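Local atomic coordinates of predicted protein (Acinetobacter sp. RUH2624, PDB entry 4MEA), a protein that hydrolyses epoxides and is a secreted Cif-family alpha/beta hydrolase, probably acting as a virulence factor. Residues 40-44 against 118-122; 46-50 against 97-101. All coordinates share one frame; numbering follows the deposited sequence.

Contact 1: 40-44 against 118-122; sequences KFIES and AIKKI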
ATOM      1  N   LYS A  40      -3.534 -27.686 -22.088  1.00  9.35           N
ATOM      2  CA  LYS A  40      -4.742 -27.588 -22.897  1.00 14.62           C
ATOM      3  C   LYS A  40      -5.465 -26.286 -22.620  1.00 17.92           C
ATOM      4  O   LYS A  40      -5.151 -25.590 -21.662  1.00 13.38           O
ATOM      5  CB  LYS A  40      -5.687 -28.746 -22.577  1.00 19.37           C
ATOM      6  CG  LYS A  40      -5.116 -30.116 -22.852  1.00 23.73           C
ATOM      7  CD  LYS A  40      -6.159 -31.176 -22.605  1.00 30.90           C
ATOM      8  CE  LYS A  40      -5.570 -32.564 -22.737  1.00 43.09           C
ATOM      9  NZ  LYS A  40      -6.631 -33.610 -22.655  1.00 51.26           N
ATOM     10  N   PHE A  41      -6.450 -25.973 -23.457  1.00 11.10           N
ATOM     11  CA  PHE A  41      -7.265 -24.786 -23.272  1.00 14.95           C
ATOM     12  C   PHE A  41      -8.742 -25.156 -23.326  1.00 22.52           C
ATOM     13  O   PHE A  41      -9.128 -26.122 -23.985  1.00 21.66           O
ATOM     14  CB  PHE A  41      -6.951 -23.742 -24.345  1.00 12.71           C
ATOM     15  CG  PHE A  41      -5.546 -23.208 -24.284  1.00 14.01           C
ATOM     16  CD1 PHE A  41      -5.281 -21.988 -23.685  1.00 14.18           C
ATOM     17  CD2 PHE A  41      -4.491 -23.926 -24.829  1.00 15.54           C
ATOM     18  CE1 PHE A  41      -3.985 -21.484 -23.632  1.00 16.44           C
ATOM     19  CE2 PHE A  41      -3.197 -23.433 -24.774  1.00 19.87           C
ATOM     20  CZ  PHE A  41      -2.946 -22.205 -24.178  1.00 17.33           C
ATOM     21  N   ILE A  42      -9.570 -24.384 -22.630  1.00 21.58           N
ATOM     22  CA  ILE A  42     -11.004 -24.629 -22.639  1.00 17.02           C
ATOM     23  C   ILE A  42     -11.802 -23.347 -22.461  1.00 21.91           C
ATOM     24  O   ILE A  42     -11.473 -22.501 -21.624  1.00 15.23           O
ATOM     25  CB  ILE A  42     -11.424 -25.651 -21.564  1.00 18.23           C
ATOM     26  CG1 ILE A  42     -12.884 -26.066 -21.781  1.00 22.15           C
ATOM     27  CG2 ILE A  42     -11.212 -25.075 -20.167  1.00 14.23           C
ATOM     28  CD1 ILE A  42     -13.334 -27.216 -20.921  1.00 26.05           C
ATOM     29  N   GLU A  43     -12.866 -23.216 -23.247  1.00 13.34           N
ATOM     30  CA  GLU A  43     -13.697 -22.022 -23.201  1.00 17.17           C
ATOM     31  C   GLU A  43     -14.787 -22.194 -22.148  1.00 22.02           C
ATOM     32  O   GLU A  43     -15.449 -23.236 -22.084  1.00 19.38           O
ATOM     33  CB  GLU A  43     -14.311 -21.741 -24.576  1.00 17.62           C
ATOM     34  CG  GLU A  43     -14.778 -20.305 -24.764  1.00 31.44           C
ATOM     35  CD  GLU A  43     -13.653 -19.373 -25.180  1.00 31.95           C
ATOM     36  OE1 GLU A  43     -13.763 -18.158 -24.927  1.00 39.66           O
ATOM     37  OE2 GLU A  43     -12.666 -19.854 -25.778  1.00 29.36           O
ATOM     38  N   SER A  44     -14.948 -21.175 -21.309  1.00 18.68           N
ATOM     39  CA  SER A  44     -15.989 -21.157 -20.290  1.00 13.49           C
ATOM     40  C   SER A  44     -16.521 -19.741 -20.155  1.00 20.60           C
ATOM     41  O   SER A  44     -15.782 -18.821 -19.793  1.00  9.76           O
ATOM     42  CB  SER A  44     -15.454 -21.626 -18.937  1.00 12.71           C
ATOM     43  OG  SER A  44     -16.491 -21.637 -17.962  1.00 16.32           O
ATOM     44  N   ALA A 118     -15.726 -25.020 -16.367  1.00 17.89           N
ATOM     45  CA  ALA A 118     -14.591 -25.701 -16.981  1.00 17.63           C
ATOM     46  C   ALA A 118     -14.259 -26.959 -16.201  1.00 13.96           C
ATOM     47  O   ALA A 118     -14.004 -28.014 -16.780  1.00 16.82           O
ATOM     48  CB  ALA A 118     -13.377 -24.769 -17.034  1.00 20.66           C
ATOM     49  N   ILE A 119     -14.272 -26.838 -14.878  1.00 15.67           N
ATOM     50  CA  ILE A 119     -13.977 -27.964 -14.005  1.00 11.50           C
ATOM     51  C   ILE A 119     -14.923 -29.140 -14.266  1.00 17.23           C
ATOM     52  O   ILE A 119     -14.490 -30.292 -14.330  1.00 18.08           O
ATOM     53  CB  ILE A 119     -14.021 -27.546 -12.524  1.00 10.29           C
ATOM     54  CG1 ILE A 119     -12.837 -26.622 -12.213  1.00 14.35           C
ATOM     55  CG2 ILE A 119     -13.986 -28.762 -11.628  1.00  8.47           C
ATOM     56  CD1 ILE A 119     -12.934 -25.928 -10.862  1.00 14.28           C
ATOM     57  N   LYS A 120     -16.209 -28.848 -14.442  1.00 15.76           N
ATOM     58  CA  LYS A 120     -17.176 -29.908 -14.676  1.00 17.95           C
ATOM     59  C   LYS A 120     -16.800 -30.671 -15.947  1.00 18.40           C
ATOM     60  O   LYS A 120     -16.942 -31.891 -16.014  1.00 24.75           O
ATOM     61  CB  LYS A 120     -18.598 -29.342 -14.761  1.00 24.90           C
ATOM     62  CG  LYS A 120     -19.190 -28.915 -13.406  1.00 22.36           C
ATOM     63  CD  LYS A 120     -19.505 -30.122 -12.530  1.00 27.63           C
ATOM     64  CE  LYS A 120     -20.294 -29.740 -11.278  1.00 31.24           C
ATOM     65  NZ  LYS A 120     -21.535 -28.982 -11.603  1.00 36.96           N
ATOM     66  N   LYS A 121     -16.296 -29.948 -16.944  1.00 17.10           N
ATOM     67  CA  LYS A 121     -15.938 -30.561 -18.227  1.00 13.59           C
ATOM     68  C   LYS A 121     -14.599 -31.295 -18.179  1.00 21.28           C
ATOM     69  O   LYS A 121     -14.455 -32.375 -18.761  1.00 18.56           O
ATOM     70  CB  LYS A 121     -15.955 -29.519 -19.355  1.00 14.96           C
ATOM     71  CG  LYS A 121     -17.361 -29.058 -19.715  1.00 30.04           C
ATOM     72  CD  LYS A 121     -17.406 -27.599 -20.146  1.00 48.40           C
ATOM     73  CE  LYS A 121     -17.224 -27.435 -21.645  1.00 53.96           C
ATOM     74  NZ  LYS A 121     -17.379 -26.007 -22.051  1.00 61.06           N
ATOM     75  N   ILE A 122     -13.621 -30.726 -17.483  1.00 18.14           N
ATOM     76  CA  ILE A 122     -12.292 -31.334 -17.439  1.00 22.51           C
ATOM     77  C   ILE A 122     -12.239 -32.478 -16.432  1.00 23.94           C
ATOM     78  O   ILE A 122     -11.643 -33.522 -16.694  1.00 24.26           O
ATOM     79  CB  ILE A 122     -11.211 -30.314 -17.046  1.00 23.12           C
ATOM     80  CG1 ILE A 122     -11.182 -29.148 -18.027  1.00 23.91           C
ATOM     81  CG2 ILE A 122      -9.847 -30.982 -16.974  1.00 22.83           C
ATOM     82  CD1 ILE A 122     -10.453 -27.928 -17.466  1.00 17.71           C
TER
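Lys121 NZ reaches the backbone carbonyl of the strand at Glu43 O, 3.4 Å away, in a weak hydrogen bond that is the one polar link between 40-44 and 118-122. Bent at chi2 (147°) and chi3 (91°), the lysine chain passes alongside the end of Ile42, its CB and CE against Ile42 CD1, and carries NZ on to the carbonyl. Ile42 carries most of the contact. Its CD1 lies mainly on Lys121, meeting CB at 3.8 Å, and also reaches Ile122 CG1, while CG2 rests on Ala118 CB at 3.8 Å and on Ile122 CD1 at 4.0 Å. With CG1 anti to the backbone N (chi1 -170°), the longer branch is carried out to the lysine and CG2 is left facing the alanine. Ala118 also meets the end of the strand, its CB 4.2 Å from Ser44 CB. Ser44 OG finds its hydrogen-bond partner one turn earlier, at Ile114 O on the same helix. Apolar packing centred on Ile42, with an exposed lysine beside it, illustrates how a helix, here 108-123, is laid across the face of an edge strand, 37-44, in the layered alpha/beta hydrolase fold.

Contact 2: 46-50 against 97-101; sequences GVKLH and QSGPI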
ATOM      1  N   GLY A  46     -17.185 -17.689 -22.343  1.00 20.27           N
ATOM      2  CA  GLY A  46     -16.527 -16.779 -23.259  1.00 17.42           C
ATOM      3  C   GLY A  46     -15.094 -16.446 -22.871  1.00 18.85           C
ATOM      4  O   GLY A  46     -14.464 -15.599 -23.502  1.00 22.07           O
ATOM      5  N   VAL A  47     -14.582 -17.107 -21.833  1.00 16.68           N
ATOM      6  CA  VAL A  47     -13.199 -16.901 -21.399  1.00 15.10           C
ATOM      7  C   VAL A  47     -12.407 -18.165 -21.688  1.00 16.72           C
ATOM      8  O   VAL A  47     -12.781 -19.256 -21.237  1.00  9.70           O
ATOM      9  CB  VAL A  47     -13.098 -16.565 -19.884  1.00 18.21           C
ATOM     10  CG1 VAL A  47     -11.633 -16.436 -19.450  1.00 13.93           C
ATOM     11  CG2 VAL A  47     -13.865 -15.281 -19.556  1.00 13.62           C
ATOM     12  N   LYS A  48     -11.328 -18.027 -22.459  1.00 16.55           N
ATOM     13  CA  LYS A  48     -10.465 -19.166 -22.747  1.00 14.47           C
ATOM     14  C   LYS A  48      -9.485 -19.415 -21.598  1.00 20.91           C
ATOM     15  O   LYS A  48      -8.565 -18.617 -21.355  1.00 15.69           O
ATOM     16  CB  LYS A  48      -9.712 -18.982 -24.067  1.00 11.69           C
ATOM     17  CG  LYS A  48      -9.036 -20.274 -24.541  1.00 18.64           C
ATOM     18  CD  LYS A  48      -8.397 -20.118 -25.907  1.00 27.64           C
ATOM     19  CE  LYS A  48      -9.451 -19.996 -27.000  1.00 32.60           C
ATOM     20  NZ  LYS A  48      -8.820 -19.999 -28.351  1.00 34.26           N
ATOM     21  N   LEU A  49      -9.692 -20.517 -20.887  1.00 11.79           N
ATOM     22  CA  LEU A  49      -8.815 -20.874 -19.775  1.00  8.19           C
ATOM     23  C   LEU A  49      -7.722 -21.843 -20.216  1.00 18.92           C
ATOM     24  O   LEU A  49      -7.965 -22.770 -21.000  1.00 14.72           O
ATOM     25  CB  LEU A  49      -9.618 -21.506 -18.633  1.00 11.04           C
ATOM     26  CG  LEU A  49     -10.767 -20.716 -18.003  1.00 16.33           C
ATOM     27  CD1 LEU A  49     -11.533 -21.623 -17.062  1.00 16.41           C
ATOM     28  CD2 LEU A  49     -10.270 -19.479 -17.265  1.00 16.18           C
ATOM     29  N   HIS A  50      -6.511 -21.612 -19.720  1.00 13.52           N
ATOM     30  CA  HIS A  50      -5.431 -22.578 -19.881  1.00 13.21           C
ATOM     31  C   HIS A  50      -5.384 -23.480 -18.651  1.00 14.99           C
ATOM     32  O   HIS A  50      -5.581 -23.027 -17.521  1.00 11.22           O
ATOM     33  CB  HIS A  50      -4.087 -21.866 -20.078  1.00 15.86           C
ATOM     34  CG  HIS A  50      -2.900 -22.782 -20.031  1.00 15.35           C
ATOM     35  ND1 HIS A  50      -1.961 -22.732 -19.022  1.00 11.81           N
ATOM     36  CD2 HIS A  50      -2.497 -23.766 -20.872  1.00  9.91           C
ATOM     37  CE1 HIS A  50      -1.032 -23.645 -19.243  1.00 17.02           C
ATOM     38  NE2 HIS A  50      -1.335 -24.288 -20.358  1.00 17.12           N
ATOM     39  N   GLN A  97      -1.776 -18.256 -18.888  1.00 14.57           N
ATOM     40  CA  GLN A  97      -2.158 -18.279 -20.306  1.00 11.28           C
ATOM     41  C   GLN A  97      -3.672 -18.213 -20.531  1.00 18.02           C
ATOM     42  O   GLN A  97      -4.154 -18.411 -21.655  1.00 16.04           O
ATOM     43  CB  GLN A  97      -1.540 -19.492 -21.003  1.00 10.28           C
ATOM     44  CG  GLN A  97      -0.016 -19.428 -20.997  1.00 14.05           C
ATOM     45  CD  GLN A  97       0.627 -20.689 -21.522  1.00 17.62           C
ATOM     46  OE1 GLN A  97       0.740 -20.882 -22.738  1.00 14.18           O
ATOM     47  NE2 GLN A  97       1.062 -21.557 -20.609  1.00 12.63           N
ATOM     48  N   SER A  98      -4.415 -17.920 -19.467  1.00  9.34           N
ATOM     49  CA  SER A  98      -5.858 -17.710 -19.589  1.00 14.58           C
ATOM     50  C   SER A  98      -6.164 -16.298 -20.072  1.00 18.84           C
ATOM     51  O   SER A  98      -5.461 -15.356 -19.721  1.00 16.77           O
ATOM     52  CB  SER A  98      -6.564 -17.955 -18.254  1.00  9.80           C
ATOM     53  OG  SER A  98      -6.524 -19.324 -17.893  1.00  9.41           O
ATOM     54  N   GLY A  99      -7.220 -16.155 -20.869  1.00 16.86           N
ATOM     55  CA  GLY A  99      -7.667 -14.846 -21.324  1.00 13.92           C
ATOM     56  C   GLY A  99      -8.441 -14.065 -20.266  1.00 13.85           C
ATOM     57  O   GLY A  99      -8.911 -14.639 -19.279  1.00 11.35           O
ATOM     58  N   PRO A 100      -8.592 -12.747 -20.477  1.00  9.15           N
ATOM     59  CA  PRO A 100      -9.175 -11.822 -19.494  1.00 10.34           C
ATOM     60  C   PRO A 100     -10.708 -11.851 -19.409  1.00 18.27           C
ATOM     61  O   PRO A 100     -11.401 -12.263 -20.346  1.00 13.38           O
ATOM     62  CB  PRO A 100      -8.725 -10.457 -20.016  1.00 14.39           C
ATOM     63  CG  PRO A 100      -8.671 -10.640 -21.490  1.00 17.48           C
ATOM     64  CD  PRO A 100      -8.142 -12.037 -21.691  1.00 17.08           C
ATOM     65  N   ILE A 101     -11.224 -11.397 -18.273  1.00 16.98           N
ATOM     66  CA  ILE A 101     -12.645 -11.130 -18.125  1.00 16.71           C
ATOM     67  C   ILE A 101     -12.882  -9.716 -18.631  1.00 15.12           C
ATOM     68  O   ILE A 101     -12.524  -8.736 -17.972  1.00 15.80           O
ATOM     69  CB  ILE A 101     -13.102 -11.247 -16.660  1.00 14.26           C
ATOM     70  CG1 ILE A 101     -12.786 -12.649 -16.121  1.00 16.51           C
ATOM     71  CG2 ILE A 101     -14.594 -10.927 -16.530  1.00 11.91           C
ATOM     72  CD1 ILE A 101     -13.324 -12.916 -14.706  1.00 15.99           C
TER
HETATM   73  O   HOH W   1      -6.137 -18.154 -23.503  1.00 21.93           O
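Lys48 O accepts a hydrogen bond from Gly99 N at 2.8 Å, nearly straight (168° at the hydrogen) and in the carbonyl plane, while His50 N donates to Ser98 OG at 2.9 Å. The serine hydroxyl thus stands in for a backbone acceptor, a side chain completing the ladder where the loop is not a regular strand. Its chi1 of -68°, which sets OG beside its own backbone N, brings the oxygen close against Leu49 CA. A water adds a third link, donating to Gln97 O at 2.7 Å and, over a longer distance, to Lys48 O.

Side chains close the two ends. Gln97 NE2 lies over one face of the His50 ring, offset toward its rim, and comes to 3.3 Å from His50 CE1, ring and amide planes being 40° apart, while Gln97 CB packs on His50 CB at 3.6 Å. At the other end Val47 CG1 touches Gly99 O at 3.3 Å, and Val47 CG2 makes a loose apolar contact with Ile101 CG1 (4.5 Å).

The second shell fixes these groups. Asp91 OD2 takes His50 ND1 and also Gln97 N, and Asp91 O pairs with Ser98 OG; Ser39 OG holds His50 NE2, and Tyr33 OH holds Gln97 NE2. Strand 47-54 lies between strands 37-44 and 87-90 in the sheet, the loop after 87-90 running along its first residues, with Leu49 and Ile101 both packing onto helix 108-123.

Overall arrangement
The two contacts show neighbouring strands of one sheet using different means of attachment. Their centres are 10 Å apart, and they are joined directly by strand pairing, Ile42 O to Leu49 N at 2.8 Å, and by Phe41 packing against His50. Both are partly buried, but contact 2 has the larger share of buried residues, whereas contact 1 lies at the outermost strand and ends in a lysine at the surface. Contact 1 sets a strand face against helix 108-123 through aliphatic branches; contact 2 joins a strand edge to a loop through hydrogen bonds and water. Helix 108-123 is common ground, since Leu49 of contact 2 also packs on Ala118 of contact 1.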